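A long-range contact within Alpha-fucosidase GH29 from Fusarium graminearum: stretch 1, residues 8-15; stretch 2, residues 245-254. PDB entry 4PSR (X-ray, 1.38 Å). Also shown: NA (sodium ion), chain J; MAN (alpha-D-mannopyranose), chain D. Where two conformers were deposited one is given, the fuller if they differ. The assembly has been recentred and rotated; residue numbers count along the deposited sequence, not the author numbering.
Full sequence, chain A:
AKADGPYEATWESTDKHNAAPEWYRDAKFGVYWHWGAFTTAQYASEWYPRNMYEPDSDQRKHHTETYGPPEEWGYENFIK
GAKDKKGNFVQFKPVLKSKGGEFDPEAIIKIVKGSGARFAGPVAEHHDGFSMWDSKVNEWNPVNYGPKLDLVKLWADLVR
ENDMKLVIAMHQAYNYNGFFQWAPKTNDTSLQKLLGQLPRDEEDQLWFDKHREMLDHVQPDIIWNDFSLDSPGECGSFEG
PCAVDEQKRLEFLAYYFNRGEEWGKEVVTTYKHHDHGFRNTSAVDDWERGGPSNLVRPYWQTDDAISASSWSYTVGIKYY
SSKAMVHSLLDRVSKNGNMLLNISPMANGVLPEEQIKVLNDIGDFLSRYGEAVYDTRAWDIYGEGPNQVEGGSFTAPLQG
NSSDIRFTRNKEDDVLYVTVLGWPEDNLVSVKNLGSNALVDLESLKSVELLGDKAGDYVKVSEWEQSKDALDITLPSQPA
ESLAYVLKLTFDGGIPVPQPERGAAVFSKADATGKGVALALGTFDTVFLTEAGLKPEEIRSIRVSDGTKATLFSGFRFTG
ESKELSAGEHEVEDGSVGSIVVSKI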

# COMPACT_ATOMS: atom_id res chain seq x y z
N GLU A 8 -3.79 11.18 24.38
CA GLU A 8 -2.83 10.77 25.38
C GLU A 8 -2.09 9.55 24.88
O GLU A 8 -2.58 8.86 23.98
CB GLU A 8 -3.54 10.42 26.70
CG GLU A 8 -4.37 11.54 27.26
CD GLU A 8 -5.29 11.08 28.36
OE1 GLU A 8 -5.09 9.95 28.86
OE2 GLU A 8 -6.23 11.82 28.72
N ALA A 9 -0.94 9.27 25.46
CA ALA A 9 -0.14 8.12 25.07
C ALA A 9 -0.66 6.81 25.70
O ALA A 9 0.02 6.17 26.51
CB ALA A 9 1.31 8.34 25.43
N THR A 10 -1.87 6.43 25.28
CA THR A 10 -2.48 5.15 25.64
C THR A 10 -3.18 4.54 24.43
O THR A 10 -3.53 5.25 23.46
CB THR A 10 -3.58 5.31 26.72
OG1 THR A 10 -4.70 6.01 26.18
CG2 THR A 10 -3.05 6.07 27.93
N TRP A 11 -3.39 3.23 24.45
CA TRP A 11 -4.07 2.59 23.32
C TRP A 11 -5.50 3.08 23.21
O TRP A 11 -6.00 3.38 22.13
CB TRP A 11 -4.02 1.07 23.43
CG TRP A 11 -2.63 0.54 23.31
CD1 TRP A 11 -1.91 -0.13 24.27
CD2 TRP A 11 -1.76 0.65 22.18
NE1 TRP A 11 -0.65 -0.43 23.80
CE2 TRP A 11 -0.54 0.03 22.51
CE3 TRP A 11 -1.90 1.21 20.90
CZ2 TRP A 11 0.54 -0.03 21.64
CZ3 TRP A 11 -0.83 1.14 20.04
CH2 TRP A 11 0.37 0.53 20.40
N GLU A 12 -6.17 3.24 24.34
CA GLU A 12 -7.56 3.58 24.32
C GLU A 12 -7.79 5.00 23.78
O GLU A 12 -8.74 5.25 23.05
CB GLU A 12 -8.15 3.33 25.72
CG GLU A 12 -7.35 4.00 26.89
CD GLU A 12 -6.19 3.17 27.52
OE1 GLU A 12 -5.63 2.18 26.93
OE2 GLU A 12 -5.81 3.54 28.66
N SER A 13 -6.88 5.92 24.10
CA SER A 13 -6.98 7.30 23.60
C SER A 13 -6.68 7.37 22.08
O SER A 13 -7.45 7.95 21.31
CB SER A 13 -5.99 8.20 24.33
OG SER A 13 -6.08 9.54 23.86
N THR A 14 -5.57 6.75 21.69
CA THR A 14 -5.14 6.81 20.29
C THR A 14 -6.07 6.01 19.37
O THR A 14 -6.16 6.32 18.19
CB THR A 14 -3.67 6.39 20.12
OG1 THR A 14 -3.45 5.08 20.62
CG2 THR A 14 -2.71 7.37 20.83
N ASP A 15 -6.79 5.01 19.90
CA ASP A 15 -7.75 4.22 19.12
C ASP A 15 -8.78 5.13 18.47
O ASP A 15 -9.34 4.81 17.41
CB ASP A 15 -8.52 3.21 20.00
CG ASP A 15 -7.74 1.94 20.33
OD1 ASP A 15 -6.69 1.60 19.72
OD2 ASP A 15 -8.20 1.21 21.24
NA NA J . -10.07 4.68 15.10
C1 MAN D . 5.85 -3.66 27.50
C2 MAN D . 5.95 -2.67 28.67
C3 MAN D . 5.11 -3.20 29.84
C4 MAN D . 3.65 -3.47 29.38
C5 MAN D . 3.67 -4.46 28.18
C6 MAN D . 2.30 -4.71 27.54
O2 MAN D . 5.38 -1.44 28.28
O3 MAN D . 5.16 -2.33 30.95
O4 MAN D . 2.89 -4.02 30.45
O5 MAN D . 4.53 -3.92 27.13
O6 MAN D . 2.50 -5.56 26.38
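Stretch 2 (245-254) DEQKRLEFLA

Residues far apart in sequence often meet by a simple division of roles: a helix offers one side of its surface, and a shorter, irregular segment lays a large aromatic side chain across it. The contact between residues 8-15 and 245-254 of this fucosidase is a compact example; no two touching residues are fewer than 235 positions apart in sequence, and the contact buries 466 Å² in total.

At its centre lies L250, whose CA-to-CB bond points toward the first stretch. With chi1 in the m well and chi2 in t, its CD2 sits over one face of the W11 indole, 3.5 Å from the centroid of the six-membered ring and only 12° off the ring normal. This is a CH-pi contact, in which a methyl group meets the electron-rich face of the ring almost head-on. The same methyl carbon, L250 CD2, lies 3.5 Å from T10 C, so it is held against backbone as well as ring. The other methyl, L250 CD1, approaches A9 O at 3.6 Å.

The indole is the knob of a knob-into-hole arrangement, seated among E246, R249, L250 and L253. These positions fall at i, i+3, i+4 and i+7, the spacing that gathers residues on one side of a helix, and stretch 2 is helical from 246 to 254, its backbone bonds running regularly from R249 N to D245 O through A254 N to L250 O. The chain from E8 to W11 runs largely against the course of this helix; the short helix 11-14 then turns back to run broadly with it. L253 extends the apolar surface, its CD1 lying 3.7 Å from W11 CZ3.

Around this centre small groups fill the contact. A9, in the loop before the short helix of stretch 1, and L250 have the closest pair of CA atoms, 4.7 Å apart. Its methyl group lies close by: A9 CB is 3.9 Å from L250 CB and 4.4 Å from A254 CB. A254 CB also comes within 3.6 Å of E8 O. From the helix of stretch 1, the CA-to-CB bond of T14 points toward stretch 2, and T14 CG2 lies 3.9 Å from L253 CB. T14 OG1 donates to T10 O at 2.8 Å and also lies 4.2 Å from L250 CD2. T10 caps this helix, its OG1 accepting from S13 N at 3.0 Å; D245 does likewise for stretch 2, its OD2 accepting from K248 N at 3.3 Å.

The polar edge begins where the indole plane runs out. W11 NE1 donates to E246 OE1 at 2.9 Å with an angle of 172°, the one hydrogen bond between the stretches and a nearly linear one. The indole N-H thus has an acceptor near the ring plane while L250 covers one ring face. R249 NH1 also lies at the ring edge, 3.8 Å from W11 CZ2, and is hydrogen-bonded elsewhere in the structure. Farther out, the second carboxylate oxygen of E246 meets the sugar: MAN O2 donates to E246 OE2 at 2.8 Å. One glutamate thus links the tryptophan to a bound mannose.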

# COMPACT_ATOMS: atom_id res chain seq x y z
N ASP A 245 10.21 0.14 22.32
CA ASP A 245 9.51 0.30 23.58
C ASP A 245 8.05 0.78 23.41
O ASP A 245 7.77 1.76 22.68
CB ASP A 245 10.29 1.28 24.45
CG ASP A 245 9.63 1.51 25.77
OD1 ASP A 245 9.71 0.58 26.61
OD2 ASP A 245 9.01 2.57 25.93
N GLU A 246 7.12 0.13 24.09
CA GLU A 246 5.71 0.41 23.94
C GLU A 246 5.34 1.85 24.26
O GLU A 246 4.55 2.46 23.55
CB GLU A 246 4.87 -0.55 24.81
CG GLU A 246 3.38 -0.39 24.62
CD GLU A 246 2.55 -1.07 25.69
OE1 GLU A 246 1.48 -1.57 25.34
OE2 GLU A 246 2.96 -1.06 26.87
N GLN A 247 5.93 2.39 25.33
CA GLN A 247 5.68 3.76 25.74
C GLN A 247 6.05 4.74 24.62
O GLN A 247 5.33 5.69 24.34
CB GLN A 247 6.47 4.08 27.02
CG GLN A 247 6.28 5.48 27.53
CD GLN A 247 6.73 5.67 28.98
OE1 GLN A 247 7.40 4.82 29.57
NE2 GLN A 247 6.37 6.81 29.56
N LYS A 248 7.18 4.47 23.97
CA LYS A 248 7.67 5.34 22.90
C LYS A 248 6.76 5.25 21.66
O LYS A 248 6.49 6.27 20.99
CB LYS A 248 9.13 5.06 22.57
CG LYS A 248 10.10 5.49 23.72
CD LYS A 248 10.07 6.96 23.90
CE LYS A 248 10.90 7.44 25.05
NZ LYS A 248 10.06 7.61 26.23
N ARG A 249 6.27 4.05 21.35
CA ARG A 249 5.27 3.92 20.28
C ARG A 249 4.03 4.73 20.56
O ARG A 249 3.54 5.45 19.70
CB ARG A 249 4.94 2.45 20.08
CG ARG A 249 6.02 1.68 19.38
CD ARG A 249 5.65 0.24 19.20
NE ARG A 249 5.98 -0.62 20.34
CZ ARG A 249 5.15 -1.50 20.90
NH1 ARG A 249 3.87 -1.58 20.58
NH2 ARG A 249 5.61 -2.29 21.87
N LEU A 250 3.53 4.65 21.78
CA LEU A 250 2.34 5.38 22.17
C LEU A 250 2.58 6.89 22.17
O LEU A 250 1.68 7.66 21.81
CB LEU A 250 1.85 4.92 23.55
CG LEU A 250 1.17 3.56 23.53
CD1 LEU A 250 0.98 3.08 24.97
CD2 LEU A 250 -0.17 3.68 22.84
N GLU A 251 3.78 7.31 22.57
CA GLU A 251 4.10 8.74 22.57
C GLU A 251 4.16 9.28 21.12
O GLU A 251 3.72 10.39 20.86
CB GLU A 251 5.41 8.97 23.32
CG GLU A 251 5.23 8.86 24.85
CD GLU A 251 6.52 8.76 25.63
OE1 GLU A 251 7.60 8.77 25.04
OE2 GLU A 251 6.43 8.67 26.88
N PHE A 252 4.71 8.48 20.21
CA PHE A 252 4.67 8.83 18.78
C PHE A 252 3.24 9.01 18.27
O PHE A 252 2.91 10.04 17.64
CB PHE A 252 5.38 7.79 17.91
CG PHE A 252 5.03 7.94 16.45
CD1 PHE A 252 5.49 9.03 15.71
CD2 PHE A 252 4.18 7.04 15.84
CE1 PHE A 252 5.12 9.20 14.37
CE2 PHE A 252 3.80 7.18 14.50
CZ PHE A 252 4.27 8.26 13.77
N LEU A 253 2.37 8.02 18.51
CA LEU A 253 1.00 8.09 18.02
C LEU A 253 0.29 9.33 18.56
O LEU A 253 -0.34 10.08 17.81
CB LEU A 253 0.25 6.78 18.39
CG LEU A 253 0.76 5.52 17.72
CD1 LEU A 253 0.11 4.27 18.32
CD2 LEU A 253 0.47 5.57 16.19
N ALA A 254 0.37 9.54 19.88
CA ALA A 254 -0.28 10.72 20.45
C ALA A 254 0.29 12.03 19.90
O ALA A 254 -0.46 12.95 19.57
CB ALA A 254 -0.20 10.70 21.99
O HOH W 1 -10.51 4.26 12.69
O HOH W 2 -11.86 6.25 15.24
O HOH W 3 -11.55 2.89 15.88